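Local coordinates for protein 5-carboxyvanillate decarboxylase (Sphingomonas paucimobilis, PDB 4L6D) that probably removes the 5-carboxylate of 5-carboxyvanillate to give vanillate, using a manganese-binding site in an amidohydrolase fold, at residues F13-D18 with N97-Q102; N67-H72 with P305-I310; R127-V132 with H158-A163; R208-G213 with E261-N266. One frame throughout, in Å; residues are numbered along the deposited sequence.

Contact 1. Residues F13-D18 with N97-Q102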
loop_
_atom_site.group_PDB
_atom_site.type_symbol
_atom_site.label_atom_id
_atom_site.label_comp_id
_atom_site.label_asym_id
_atom_site.label_seq_id
_atom_site.Cartn_x
_atom_site.Cartn_y
_atom_site.Cartn_z
ATOM N N PHE A 13 -17.188 -14.599 -20.693
ATOM C CA PHE A 13 -17.944 -15.567 -21.478
ATOM C C PHE A 13 -19.415 -15.390 -21.156
ATOM O O PHE A 13 -19.760 -15.001 -20.038
ATOM C CB PHE A 13 -17.494 -16.994 -21.138
ATOM C CG PHE A 13 -16.015 -17.210 -21.286
ATOM C CD1 PHE A 13 -15.447 -17.349 -22.545
ATOM C CD2 PHE A 13 -15.201 -17.280 -20.168
ATOM C CE1 PHE A 13 -14.075 -17.537 -22.684
ATOM C CE2 PHE A 13 -13.830 -17.478 -20.296
ATOM C CZ PHE A 13 -13.271 -17.607 -21.559
ATOM N N GLN A 14 -20.284 -15.663 -22.124
ATOM C CA GLN A 14 -21.706 -15.369 -21.956
ATOM C C GLN A 14 -22.373 -15.948 -20.696
ATOM O O GLN A 14 -23.149 -15.253 -20.051
ATOM C CB GLN A 14 -22.502 -15.720 -23.219
ATOM C CG GLN A 14 -23.820 -14.956 -23.347
ATOM C CD GLN A 14 -23.615 -13.450 -23.374
ATOM O OE1 GLN A 14 -22.695 -12.949 -24.024
ATOM N NE2 GLN A 14 -24.463 -12.721 -22.652
ATOM N N PRO A 15 -22.078 -17.210 -20.333
ATOM C CA PRO A 15 -22.750 -17.683 -19.110
ATOM C C PRO A 15 -22.395 -16.854 -17.868
ATOM O O PRO A 15 -23.246 -16.682 -16.993
ATOM C CB PRO A 15 -22.240 -19.122 -18.966
ATOM C CG PRO A 15 -21.936 -19.546 -20.386
ATOM C CD PRO A 15 -21.348 -18.297 -21.016
ATOM N N VAL A 16 -21.165 -16.350 -17.789
ATOM C CA VAL A 16 -20.761 -15.522 -16.653
ATOM C C VAL A 16 -21.399 -14.128 -16.741
ATOM O O VAL A 16 -21.922 -13.600 -15.749
ATOM C CB VAL A 16 -19.226 -15.424 -16.539
ATOM C CG1 VAL A 16 -18.834 -14.585 -15.327
ATOM C CG2 VAL A 16 -18.623 -16.827 -16.442
ATOM N N VAL A 17 -21.376 -13.550 -17.938
ATOM C CA VAL A 17 -22.050 -12.277 -18.184
ATOM C C VAL A 17 -23.503 -12.352 -17.739
ATOM O O VAL A 17 -23.976 -11.482 -17.005
ATOM C CB VAL A 17 -21.987 -11.881 -19.670
ATOM C CG1 VAL A 17 -22.922 -10.695 -19.958
ATOM C CG2 VAL A 17 -20.566 -11.542 -20.061
ATOM N N ASP A 18 -24.204 -13.405 -18.156
ATOM C CA ASP A 18 -25.624 -13.530 -17.838
ATOM C C ASP A 18 -25.833 -13.617 -16.336
ATOM O O ASP A 18 -26.768 -13.015 -15.789
ATOM C CB ASP A 18 -26.247 -14.745 -18.535
ATOM C CG ASP A 18 -26.359 -14.562 -20.046
ATOM O OD1 ASP A 18 -26.212 -13.417 -20.520
ATOM O OD2 ASP A 18 -26.602 -15.561 -20.756
ATOM N N ASN A 97 -14.029 -22.420 -17.626
ATOM C CA ASN A 97 -12.750 -23.080 -17.905
ATOM C C ASN A 97 -12.772 -23.869 -19.209
ATOM O O ASN A 97 -11.801 -23.855 -19.973
ATOM C CB ASN A 97 -12.330 -23.988 -16.748
ATOM C CG ASN A 97 -11.899 -23.203 -15.528
ATOM O OD1 ASN A 97 -11.555 -22.026 -15.621
ATOM N ND2 ASN A 97 -11.881 -23.868 -14.378
ATOM N N ASP A 98 -13.885 -24.544 -19.484
ATOM C CA ASP A 98 -14.034 -25.220 -20.768
ATOM C C ASP A 98 -13.975 -24.204 -21.899
ATOM O O ASP A 98 -13.338 -24.443 -22.923
ATOM C CB ASP A 98 -15.361 -25.973 -20.847
ATOM C CG ASP A 98 -15.358 -27.259 -20.056
ATOM O OD1 ASP A 98 -14.271 -27.709 -19.650
ATOM O OD2 ASP A 98 -16.452 -27.838 -19.872
ATOM N N LEU A 99 -14.654 -23.072 -21.718
ATOM C CA LEU A 99 -14.678 -22.049 -22.758
ATOM C C LEU A 99 -13.302 -21.398 -22.925
ATOM O O LEU A 99 -12.884 -21.098 -24.043
ATOM C CB LEU A 99 -15.760 -21.001 -22.463
ATOM C CG LEU A 99 -17.183 -21.534 -22.655
ATOM C CD1 LEU A 99 -18.208 -20.525 -22.167
ATOM C CD2 LEU A 99 -17.433 -21.866 -24.120
ATOM N N MET A 100 -12.598 -21.195 -21.814
ATOM C CA MET A 100 -11.224 -20.700 -21.882
ATOM C C MET A 100 -10.324 -21.658 -22.674
ATOM O O MET A 100 -9.580 -21.236 -23.566
ATOM C CB MET A 100 -10.646 -20.501 -20.481
ATOM C CG MET A 100 -9.196 -20.000 -20.484
ATOM S SD MET A 100 -9.061 -18.294 -21.050
ATOM C CE MET A 100 -9.594 -17.420 -19.588
ATOM N N ALA A 101 -10.394 -22.948 -22.363
ATOM C CA ALA A 101 -9.586 -23.928 -23.095
ATOM C C ALA A 101 -9.922 -23.965 -24.583
ATOM O O ALA A 101 -9.036 -24.076 -25.431
ATOM C CB ALA A 101 -9.710 -25.328 -22.472
ATOM N N GLN A 102 -11.203 -23.851 -24.908
ATOM C CA GLN A 102 -11.621 -23.866 -26.301
ATOM C C GLN A 102 -11.187 -22.598 -27.031
ATOM O O GLN A 102 -10.818 -22.649 -28.206
ATOM C CB GLN A 102 -13.132 -24.075 -26.416
ATOM C CG GLN A 102 -13.539 -25.489 -26.015
ATOM C CD GLN A 102 -15.033 -25.673 -25.795
ATOM O OE1 GLN A 102 -15.850 -24.886 -26.270
ATOM N NE2 GLN A 102 -15.388 -26.715 -25.057
#
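The phenyl ring of Phe-13 carries Leu-99 on one face: CB of Leu-99 lies 3.9 Å from the ring centroid and 20° off the ring normal, a CH-pi contact displaced toward the CD1 and CE1 rim. A chi1 of -54° turns the ring away from its own carbonyl carbon and lays it against Leu-99. The far end of the ring meets the next residue of helix 86-106, with Phe-13 CZ 3.7 Å from the backbone N of Met-100, an approach oblique to the ring. CD1 of Leu-99 lies 3.7 Å from CB of Phe-13, and the same methyl reaches CD of Pro-15 at 4.0 Å. Ala-96 and Thr-103 also pack against the Phe-13 side chain. A serine in place of Phe-13 would probably leave Leu-99 CB without its aromatic cover and open a gap beside Met-100. Phe-13 is the N-cap residue of helix 14-23. Its ring packs the start of that helix on helix 86-106, outside the barrel of the amidohydrolase TIM-barrel fold.

Contact 2. Residues N67-H72 with P305-I310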
loop_
_atom_site.group_PDB
_atom_site.type_symbol
_atom_site.label_atom_id
_atom_site.label_comp_id
_atom_site.label_asym_id
_atom_site.label_seq_id
_atom_site.Cartn_x
_atom_site.Cartn_y
_atom_site.Cartn_z
ATOM N N ASN A 67 0.162 -3.695 -32.971
ATOM C CA ASN A 67 1.195 -3.342 -31.993
ATOM C C ASN A 67 2.299 -4.380 -31.829
ATOM O O ASN A 67 3.206 -4.208 -31.012
ATOM C CB ASN A 67 0.561 -3.048 -30.636
ATOM C CG ASN A 67 -0.258 -1.787 -30.653
ATOM O OD1 ASN A 67 0.288 -0.683 -30.583
ATOM N ND2 ASN A 67 -1.581 -1.934 -30.754
ATOM N N GLY A 68 2.217 -5.459 -32.600
ATOM C CA GLY A 68 3.236 -6.498 -32.541
ATOM C C GLY A 68 3.229 -7.292 -31.246
ATOM O O GLY A 68 4.276 -7.715 -30.761
ATOM N N VAL A 69 2.047 -7.498 -30.680
ATOM C CA VAL A 69 1.912 -8.307 -29.476
ATOM C C VAL A 69 1.691 -9.750 -29.873
ATOM O O VAL A 69 0.703 -10.069 -30.522
ATOM C CB VAL A 69 0.724 -7.859 -28.620
ATOM C CG1 VAL A 69 0.613 -8.727 -27.374
ATOM C CG2 VAL A 69 0.861 -6.382 -28.239
ATOM N N ASP A 70 2.609 -10.622 -29.474
ATOM C CA ASP A 70 2.536 -12.029 -29.842
ATOM C C ASP A 70 1.360 -12.743 -29.180
ATOM O O ASP A 70 0.631 -13.481 -29.838
ATOM C CB ASP A 70 3.849 -12.735 -29.485
ATOM C CG ASP A 70 5.059 -12.091 -30.143
ATOM O OD1 ASP A 70 5.365 -10.909 -29.848
ATOM O OD2 ASP A 70 5.721 -12.783 -30.946
ATOM N N MET A 71 1.186 -12.540 -27.879
ATOM C CA MET A 71 0.161 -13.271 -27.127
ATOM C C MET A 71 -0.527 -12.483 -26.026
ATOM O O MET A 71 0.049 -11.571 -25.427
ATOM C CB MET A 71 0.772 -14.521 -26.464
ATOM C CG MET A 71 1.421 -15.506 -27.417
ATOM S SD MET A 71 1.985 -17.011 -26.590
ATOM C CE MET A 71 0.421 -17.898 -26.478
ATOM N N HIS A 72 -1.769 -12.872 -25.759
ATOM C CA HIS A 72 -2.428 -12.559 -24.496
ATOM C C HIS A 72 -2.575 -13.825 -23.687
ATOM O O HIS A 72 -3.029 -14.860 -24.208
ATOM C CB HIS A 72 -3.839 -12.030 -24.712
ATOM C CG HIS A 72 -3.912 -10.580 -25.056
ATOM N ND1 HIS A 72 -5.087 -9.866 -24.966
ATOM C CD2 HIS A 72 -2.974 -9.715 -25.511
ATOM C CE1 HIS A 72 -4.866 -8.615 -25.328
ATOM N NE2 HIS A 72 -3.598 -8.502 -25.683
ATOM N N PRO A 305 0.302 2.041 -25.493
ATOM C CA PRO A 305 1.225 2.609 -24.505
ATOM C C PRO A 305 1.932 1.527 -23.690
ATOM O O PRO A 305 3.091 1.706 -23.321
ATOM C CB PRO A 305 0.323 3.450 -23.590
ATOM C CG PRO A 305 -0.951 3.634 -24.325
ATOM C CD PRO A 305 -1.078 2.546 -25.339
ATOM N N ALA A 306 1.250 0.425 -23.402
ATOM C CA ALA A 306 1.868 -0.641 -22.615
ATOM C C ALA A 306 3.017 -1.281 -23.394
ATOM O O ALA A 306 4.073 -1.581 -22.845
ATOM C CB ALA A 306 0.821 -1.683 -22.226
ATOM N N VAL A 307 2.783 -1.508 -24.679
ATOM C CA VAL A 307 3.802 -2.044 -25.569
ATOM C C VAL A 307 5.000 -1.100 -25.666
ATOM O O VAL A 307 6.155 -1.529 -25.556
ATOM C CB VAL A 307 3.198 -2.310 -26.967
ATOM C CG1 VAL A 307 4.291 -2.589 -28.006
ATOM C CG2 VAL A 307 2.217 -3.477 -26.887
ATOM N N GLN A 308 4.734 0.185 -25.863
ATOM C CA GLN A 308 5.820 1.133 -26.037
ATOM C C GLN A 308 6.617 1.305 -24.753
ATOM O O GLN A 308 7.830 1.522 -24.805
ATOM C CB GLN A 308 5.283 2.439 -26.614
ATOM C CG GLN A 308 4.736 2.171 -28.015
ATOM C CD GLN A 308 3.953 3.316 -28.623
ATOM O OE1 GLN A 308 4.048 4.469 -28.188
ATOM N NE2 GLN A 308 3.189 3.000 -29.663
ATOM N N PHE A 309 5.945 1.148 -23.614
ATOM C CA PHE A 309 6.615 1.163 -22.311
ATOM C C PHE A 309 7.718 0.098 -22.231
ATOM O O PHE A 309 8.865 0.406 -21.876
ATOM C CB PHE A 309 5.563 0.998 -21.204
ATOM C CG PHE A 309 6.068 0.359 -19.927
ATOM C CD1 PHE A 309 6.936 1.028 -19.069
ATOM C CD2 PHE A 309 5.623 -0.916 -19.572
ATOM C CE1 PHE A 309 7.366 0.427 -17.877
ATOM C CE2 PHE A 309 6.046 -1.521 -18.392
ATOM C CZ PHE A 309 6.925 -0.853 -17.548
ATOM N N ILE A 310 7.403 -1.141 -22.597
ATOM C CA ILE A 310 8.425 -2.183 -22.521
ATOM C C ILE A 310 9.445 -2.109 -23.672
ATOM O O ILE A 310 10.639 -2.327 -23.447
ATOM C CB ILE A 310 7.811 -3.599 -22.337
ATOM C CG1 ILE A 310 8.901 -4.648 -22.099
ATOM C CG2 ILE A 310 6.975 -3.992 -23.530
ATOM C CD1 ILE A 310 9.719 -4.416 -20.851
HETATM O O HOH W 1 2.891 0.236 -30.268
#
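Val-69 and Val-307 meet by one methyl each, their side chains crossing obliquely, with Val-69 CG2 3.5 Å from Val-307 CG2, closer than methyl carbons normally approach. In Val-307 the two branches divide the work. CG1, anti to the backbone N at chi1 168°, is directed at the backbone of the other segment and lies 3.6 Å from the carbonyl O of Asn-67, whereas CG2 serves Val-69 and also touches Asn-67 CB at 4.1 Å. The amide of Asn-67 extends past the valine toward Gln-308: a water donates to OD1 of Asn-67 at 2.8 Å and accepts from NE2 of Gln-308, also at 2.8 Å. The opposite end of this amide is held by the last turn before Gly-68, ND2 bonding to the carbonyl O of Glu-63. Arg-311 donates to the Asn-67 carbonyl. The Schellman turn at Gly-68 is thus fastened to helix 303-311 by tight methyl packing and, beside it, a water bridge that gives Asn-67 OD1 and Gln-308 NE2 a partner each.

Contact 3. Residues R127-V132 with H158-A163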
loop_
_atom_site.group_PDB
_atom_site.type_symbol
_atom_site.label_atom_id
_atom_site.label_comp_id
_atom_site.label_asym_id
_atom_site.label_seq_id
_atom_site.Cartn_x
_atom_site.Cartn_y
_atom_site.Cartn_z
ATOM N N ARG A 127 -10.849 -30.296 -7.037
ATOM C CA ARG A 127 -11.086 -31.152 -8.199
ATOM C C ARG A 127 -10.953 -30.375 -9.508
ATOM O O ARG A 127 -10.353 -30.853 -10.470
ATOM C CB ARG A 127 -12.488 -31.764 -8.149
ATOM C CG ARG A 127 -12.765 -32.616 -6.930
ATOM C CD ARG A 127 -11.744 -33.716 -6.776
ATOM N NE ARG A 127 -11.695 -34.587 -7.944
ATOM C CZ ARG A 127 -10.662 -35.370 -8.230
ATOM N NH1 ARG A 127 -10.681 -36.141 -9.310
ATOM N NH2 ARG A 127 -9.600 -35.367 -7.434
ATOM N N GLU A 128 -11.537 -29.180 -9.559
ATOM C CA GLU A 128 -11.491 -28.390 -10.783
ATOM C C GLU A 128 -10.073 -27.940 -11.117
ATOM O O GLU A 128 -9.668 -27.950 -12.282
ATOM C CB GLU A 128 -12.447 -27.195 -10.698
ATOM C CG GLU A 128 -12.528 -26.328 -11.966
ATOM C CD GLU A 128 -13.008 -27.069 -13.210
ATOM O OE1 GLU A 128 -13.502 -28.214 -13.108
ATOM O OE2 GLU A 128 -12.881 -26.492 -14.307
ATOM N N ILE A 129 -9.315 -27.563 -10.094
ATOM C CA ILE A 129 -7.917 -27.178 -10.283
ATOM C C ILE A 129 -7.139 -28.329 -10.923
ATOM O O ILE A 129 -6.391 -28.111 -11.877
ATOM C CB ILE A 129 -7.299 -26.712 -8.953
ATOM C CG1 ILE A 129 -7.866 -25.339 -8.605
ATOM C CG2 ILE A 129 -5.769 -26.670 -9.025
ATOM C CD1 ILE A 129 -7.756 -24.961 -7.145
ATOM N N GLU A 130 -7.346 -29.546 -10.430
ATOM C CA GLU A 130 -6.693 -30.707 -11.019
ATOM C C GLU A 130 -7.115 -30.888 -12.475
ATOM O O GLU A 130 -6.279 -31.176 -13.330
ATOM C CB GLU A 130 -6.991 -31.973 -10.215
ATOM C CG GLU A 130 -6.448 -33.240 -10.863
ATOM C CD GLU A 130 -6.624 -34.470 -10.000
ATOM O OE1 GLU A 130 -6.373 -35.578 -10.510
ATOM O OE2 GLU A 130 -7.004 -34.332 -8.817
ATOM N N ARG A 131 -8.401 -30.700 -12.765
ATOM C CA ARG A 131 -8.885 -30.842 -14.139
ATOM C C ARG A 131 -8.271 -29.784 -15.065
ATOM O O ARG A 131 -7.900 -30.089 -16.201
ATOM C CB ARG A 131 -10.423 -30.784 -14.183
ATOM C CG ARG A 131 -11.024 -31.161 -15.532
ATOM C CD ARG A 131 -12.553 -31.054 -15.537
ATOM N NE ARG A 131 -12.994 -29.665 -15.595
ATOM C CZ ARG A 131 -13.347 -29.036 -16.712
ATOM N NH1 ARG A 131 -13.729 -27.768 -16.655
ATOM N NH2 ARG A 131 -13.337 -29.668 -17.879
ATOM N N VAL A 132 -8.170 -28.552 -14.574
ATOM C CA VAL A 132 -7.557 -27.463 -15.330
ATOM C C VAL A 132 -6.119 -27.812 -15.713
ATOM O O VAL A 132 -5.703 -27.614 -16.858
ATOM C CB VAL A 132 -7.607 -26.141 -14.513
ATOM C CG1 VAL A 132 -6.677 -25.089 -15.094
ATOM C CG2 VAL A 132 -9.043 -25.620 -14.441
ATOM N N HIS A 158 -7.266 -24.090 2.754
ATOM C CA HIS A 158 -6.132 -25.009 2.631
ATOM C C HIS A 158 -6.300 -26.051 1.516
ATOM O O HIS A 158 -5.361 -26.278 0.767
ATOM C CB HIS A 158 -5.776 -25.676 3.964
ATOM C CG HIS A 158 -5.052 -24.771 4.908
ATOM N ND1 HIS A 158 -4.727 -25.143 6.196
ATOM C CD2 HIS A 158 -4.588 -23.508 4.753
ATOM C CE1 HIS A 158 -4.097 -24.146 6.792
ATOM N NE2 HIS A 158 -3.999 -23.144 5.940
ATOM N N PRO A 159 -7.498 -26.661 1.372
ATOM C CA PRO A 159 -7.617 -27.635 0.275
ATOM C C PRO A 159 -7.394 -27.037 -1.115
ATOM O O PRO A 159 -6.933 -27.740 -2.012
ATOM C CB PRO A 159 -9.058 -28.140 0.412
ATOM C CG PRO A 159 -9.357 -27.982 1.864
ATOM C CD PRO A 159 -8.682 -26.694 2.255
ATOM N N VAL A 160 -7.716 -25.762 -1.296
ATOM C CA VAL A 160 -7.438 -25.097 -2.563
ATOM C C VAL A 160 -5.938 -25.017 -2.815
ATOM O O VAL A 160 -5.446 -25.409 -3.877
ATOM C CB VAL A 160 -8.029 -23.673 -2.566
ATOM C CG1 VAL A 160 -7.484 -22.842 -3.720
ATOM C CG2 VAL A 160 -9.551 -23.753 -2.590
ATOM N N PHE A 161 -5.207 -24.521 -1.822
ATOM C CA PHE A 161 -3.769 -24.315 -1.998
ATOM C C PHE A 161 -2.995 -25.622 -2.064
ATOM O O PHE A 161 -1.997 -25.705 -2.764
ATOM C CB PHE A 161 -3.223 -23.327 -0.960
ATOM C CG PHE A 161 -3.715 -21.950 -1.200
ATOM C CD1 PHE A 161 -3.185 -21.196 -2.227
ATOM C CD2 PHE A 161 -4.796 -21.459 -0.489
ATOM C CE1 PHE A 161 -3.679 -19.932 -2.501
ATOM C CE2 PHE A 161 -5.305 -20.205 -0.763
ATOM C CZ PHE A 161 -4.751 -19.442 -1.771
ATOM N N GLU A 162 -3.474 -26.646 -1.370
ATOM C CA GLU A 162 -2.904 -27.980 -1.513
ATOM C C GLU A 162 -2.986 -28.439 -2.970
ATOM O O GLU A 162 -2.000 -28.903 -3.538
ATOM C CB GLU A 162 -3.633 -28.964 -0.600
ATOM C CG GLU A 162 -3.085 -30.375 -0.659
ATOM C CD GLU A 162 -3.896 -31.318 0.193
ATOM O OE1 GLU A 162 -5.141 -31.279 0.094
ATOM O OE2 GLU A 162 -3.294 -32.088 0.970
ATOM N N ALA A 163 -4.153 -28.262 -3.583
ATOM C CA ALA A 163 -4.339 -28.680 -4.967
ATOM C C ALA A 163 -3.535 -27.816 -5.932
ATOM O O ALA A 163 -2.986 -28.333 -6.903
ATOM C CB ALA A 163 -5.827 -28.676 -5.338
#
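With chi1 at -73°, Ile-129 sets its CG1 branch anti to the carbonyl carbon and CG2 anti to the backbone N, and the extended chi2 of 159° carries CD1 onward to the neighbouring helix. The two branches therefore reach different turns of helix 158-167. CD1 meets CG1 of Val-160 at 4.0 Å, the two side chains nearly perpendicular to each other, while CG2 lies 3.9 Å from the carbonyl O of Ala-163 and 4.2 Å from its CB. Replacing this isoleucine by alanine would probably open a gap between the helices and leave Val-160 CG1 and the Ala-163 methyl without their partner. On another side of helix 122-134, Arg-131 grips Glu-128 side-on, NE to OE1 at 2.9 Å and NH1 to OE2 at 2.8 Å. Asp-98 and Asn-97 of helix 86-106 extend that network. This ion pair stands off the helix join, where the side chains that meet are apolar and one methyl lies against a backbone carbonyl, so the join rests on van der Waals packing.

Contact 4. Residues R208-G213 with E261-N266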
loop_
_atom_site.group_PDB
_atom_site.type_symbol
_atom_site.label_atom_id
_atom_site.label_comp_id
_atom_site.label_asym_id
_atom_site.label_seq_id
_atom_site.Cartn_x
_atom_site.Cartn_y
_atom_site.Cartn_z
ATOM N N ARG A 208 -1.069 -11.182 4.387
ATOM C CA ARG A 208 -1.650 -12.134 5.329
ATOM C C ARG A 208 -1.192 -13.550 4.986
ATOM O O ARG A 208 -0.864 -14.335 5.872
ATOM C CB ARG A 208 -3.185 -12.082 5.325
ATOM C CG ARG A 208 -3.780 -10.782 5.859
ATOM C CD ARG A 208 -5.322 -10.822 5.787
ATOM N NE ARG A 208 -5.848 -11.845 6.693
ATOM C CZ ARG A 208 -6.286 -11.607 7.923
ATOM N NH1 ARG A 208 -6.342 -10.366 8.393
ATOM N NH2 ARG A 208 -6.690 -12.612 8.686
ATOM N N MET A 209 -1.159 -13.865 3.693
ATOM C CA MET A 209 -0.714 -15.198 3.268
ATOM C C MET A 209 0.711 -15.464 3.725
ATOM O O MET A 209 1.004 -16.504 4.320
ATOM C CB MET A 209 -0.809 -15.350 1.745
ATOM C CG MET A 209 -2.245 -15.397 1.217
ATOM S SD MET A 209 -2.358 -15.175 -0.572
ATOM C CE MET A 209 -1.812 -16.769 -1.178
ATOM N N ILE A 210 1.597 -14.506 3.471
ATOM C CA ILE A 210 2.983 -14.667 3.876
ATOM C C ILE A 210 3.130 -14.779 5.394
ATOM O O ILE A 210 3.755 -15.716 5.894
ATOM C CB ILE A 210 3.838 -13.507 3.347
ATOM C CG1 ILE A 210 3.903 -13.568 1.815
ATOM C CG2 ILE A 210 5.241 -13.543 3.933
ATOM C CD1 ILE A 210 4.511 -12.335 1.184
ATOM N N LEU A 211 2.569 -13.822 6.126
ATOM C CA LEU A 211 2.757 -13.789 7.572
ATOM C C LEU A 211 2.116 -14.964 8.303
ATOM O O LEU A 211 2.567 -15.337 9.387
ATOM C CB LEU A 211 2.265 -12.460 8.168
ATOM C CG LEU A 211 3.067 -11.225 7.742
ATOM C CD1 LEU A 211 2.494 -9.979 8.406
ATOM C CD2 LEU A 211 4.552 -11.369 8.062
ATOM N N SER A 212 1.088 -15.562 7.700
ATOM C CA SER A 212 0.408 -16.696 8.311
ATOM C C SER A 212 1.206 -17.989 8.185
ATOM O O SER A 212 0.872 -18.986 8.825
ATOM C CB SER A 212 -0.970 -16.908 7.689
ATOM O OG SER A 212 -0.838 -17.434 6.381
ATOM N N GLY A 213 2.251 -17.979 7.355
ATOM C CA GLY A 213 3.060 -19.171 7.155
ATOM C C GLY A 213 2.535 -20.097 6.077
ATOM O O GLY A 213 2.917 -21.266 6.010
ATOM N N GLU A 261 11.924 -13.005 1.647
ATOM C CA GLU A 261 12.405 -14.251 1.054
ATOM C C GLU A 261 11.270 -15.111 0.510
ATOM O O GLU A 261 11.423 -15.726 -0.543
ATOM C CB GLU A 261 13.311 -15.024 2.023
ATOM C CG GLU A 261 14.617 -14.278 2.286
ATOM C CD GLU A 261 15.407 -14.797 3.472
ATOM O OE1 GLU A 261 14.879 -15.605 4.263
ATOM O OE2 GLU A 261 16.583 -14.385 3.618
ATOM N N TYR A 262 10.136 -15.150 1.207
ATOM C CA TYR A 262 8.936 -15.730 0.602
ATOM C C TYR A 262 8.543 -14.973 -0.647
ATOM O O TYR A 262 8.143 -15.580 -1.643
ATOM C CB TYR A 262 7.748 -15.743 1.567
ATOM C CG TYR A 262 8.003 -16.644 2.738
ATOM C CD1 TYR A 262 8.051 -18.025 2.571
ATOM C CD2 TYR A 262 8.257 -16.117 3.997
ATOM C CE1 TYR A 262 8.313 -18.859 3.630
ATOM C CE2 TYR A 262 8.528 -16.946 5.070
ATOM C CZ TYR A 262 8.560 -18.320 4.882
ATOM O OH TYR A 262 8.845 -19.161 5.936
ATOM N N PHE A 263 8.619 -13.643 -0.606
ATOM C CA PHE A 263 8.165 -12.902 -1.765
ATOM C C PHE A 263 9.040 -13.240 -2.975
ATOM O O PHE A 263 8.525 -13.477 -4.060
ATOM C CB PHE A 263 8.111 -11.388 -1.514
ATOM C CG PHE A 263 7.299 -10.670 -2.548
ATOM C CD1 PHE A 263 5.914 -10.669 -2.471
ATOM C CD2 PHE A 263 7.903 -10.092 -3.646
ATOM C CE1 PHE A 263 5.145 -10.051 -3.439
ATOM C CE2 PHE A 263 7.138 -9.466 -4.630
ATOM C CZ PHE A 263 5.754 -9.445 -4.524
ATOM N N ARG A 264 10.352 -13.324 -2.784
ATOM C CA ARG A 264 11.217 -13.633 -3.917
ATOM C C ARG A 264 11.140 -15.111 -4.321
ATOM O O ARG A 264 11.250 -15.428 -5.509
ATOM C CB ARG A 264 12.673 -13.240 -3.630
ATOM C CG ARG A 264 12.898 -11.735 -3.483
ATOM C CD ARG A 264 14.389 -11.403 -3.312
ATOM N NE ARG A 264 14.562 -10.116 -2.636
ATOM C CZ ARG A 264 14.636 -9.964 -1.317
ATOM N NH1 ARG A 264 14.584 -11.019 -0.513
ATOM N NH2 ARG A 264 14.787 -8.753 -0.795
ATOM N N ARG A 265 10.947 -16.014 -3.357
ATOM C CA ARG A 265 10.917 -17.448 -3.663
ATOM C C ARG A 265 9.601 -17.858 -4.302
ATOM O O ARG A 265 9.584 -18.605 -5.290
ATOM C CB ARG A 265 11.137 -18.285 -2.394
ATOM C CG ARG A 265 11.318 -19.778 -2.660
ATOM C CD ARG A 265 11.412 -20.598 -1.365
ATOM N NE ARG A 265 10.122 -20.616 -0.679
ATOM C CZ ARG A 265 9.839 -21.327 0.406
ATOM N NH1 ARG A 265 10.755 -22.108 0.963
ATOM N NH2 ARG A 265 8.615 -21.264 0.922
ATOM N N ASN A 266 8.502 -17.382 -3.722
ATOM C CA ASN A 266 7.160 -17.856 -4.079
ATOM C C ASN A 266 6.335 -16.945 -4.971
ATOM O O ASN A 266 5.283 -17.368 -5.468
ATOM C CB ASN A 266 6.364 -18.167 -2.811
ATOM C CG ASN A 266 6.933 -19.345 -2.046
ATOM O OD1 ASN A 266 7.678 -19.182 -1.069
ATOM N ND2 ASN A 266 6.595 -20.554 -2.493
#
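Ile-210 supplies both branches of its side chain to two aromatic residues of helix 259-266. Its chi1 of -66° puts CG2 anti to the backbone N, and this methyl lies 4.0 Å from CD2 of Tyr-262, approaching the ring obliquely, and 4.1 Å from its CB. CG1 is anti to the carbonyl carbon, and the extended chi2 of 170° sends CD1 to the edge of the Phe-263 ring, near the ring plane and 4.3 Å from CD1 of Phe-263. The neighbouring aromatics take different first torsions: Tyr-262 has CG beside its backbone N (chi1 -65°) and passes alongside Ile-210, the two pointing opposite ways, whereas Phe-263 has CG anti to the backbone N, beside the carbonyl carbon, and stacks on Phe-267. In the last turn, Arg-265 binds OD1 of Asn-266 side-on, NH2 at 3.0 Å in the carbonyl plane on a lone pair and NE at 2.9 Å from above that plane, while ND2 of Asn-266 bonds to the carbonyls of Pro-219 and Leu-221. Arg-264 touches a bound vanillate molecule, and Arg-208 forms a salt bridge with Asp-188 of the second subunit. The join itself holds by methyl-to-aromatic packing, while hydrogen bonds of Tyr-262 OH with Asp-216 and Leu-257 N fix the phenol ring against Ile-210.

How the contacts relate
The four contacts sit around an eight-stranded parallel barrel, their centres 17 to 19 Å from the centre of the chain. Contact 2 ties the turn leading into strand 71-76 to helix 303-311, near the end of the chain, and encloses contacts 3 and 4 in sequence; its segments alternate with those of contact 1. Contacts 1 and 3 are linked through helices 86-106 and 122-134, where Asp-98 OD1 and Arg-131 NH2 form a 2.8 Å salt bridge. Contacts 3 and 4, with centres 20 Å apart, meet where Phe-161 packs on Met-209. Contacts 1 and 4, whose centres are 32 Å apart, lie on opposite sides of the chain's centre. Contacts 1, 3 and 4 each join two helices of the outer layer.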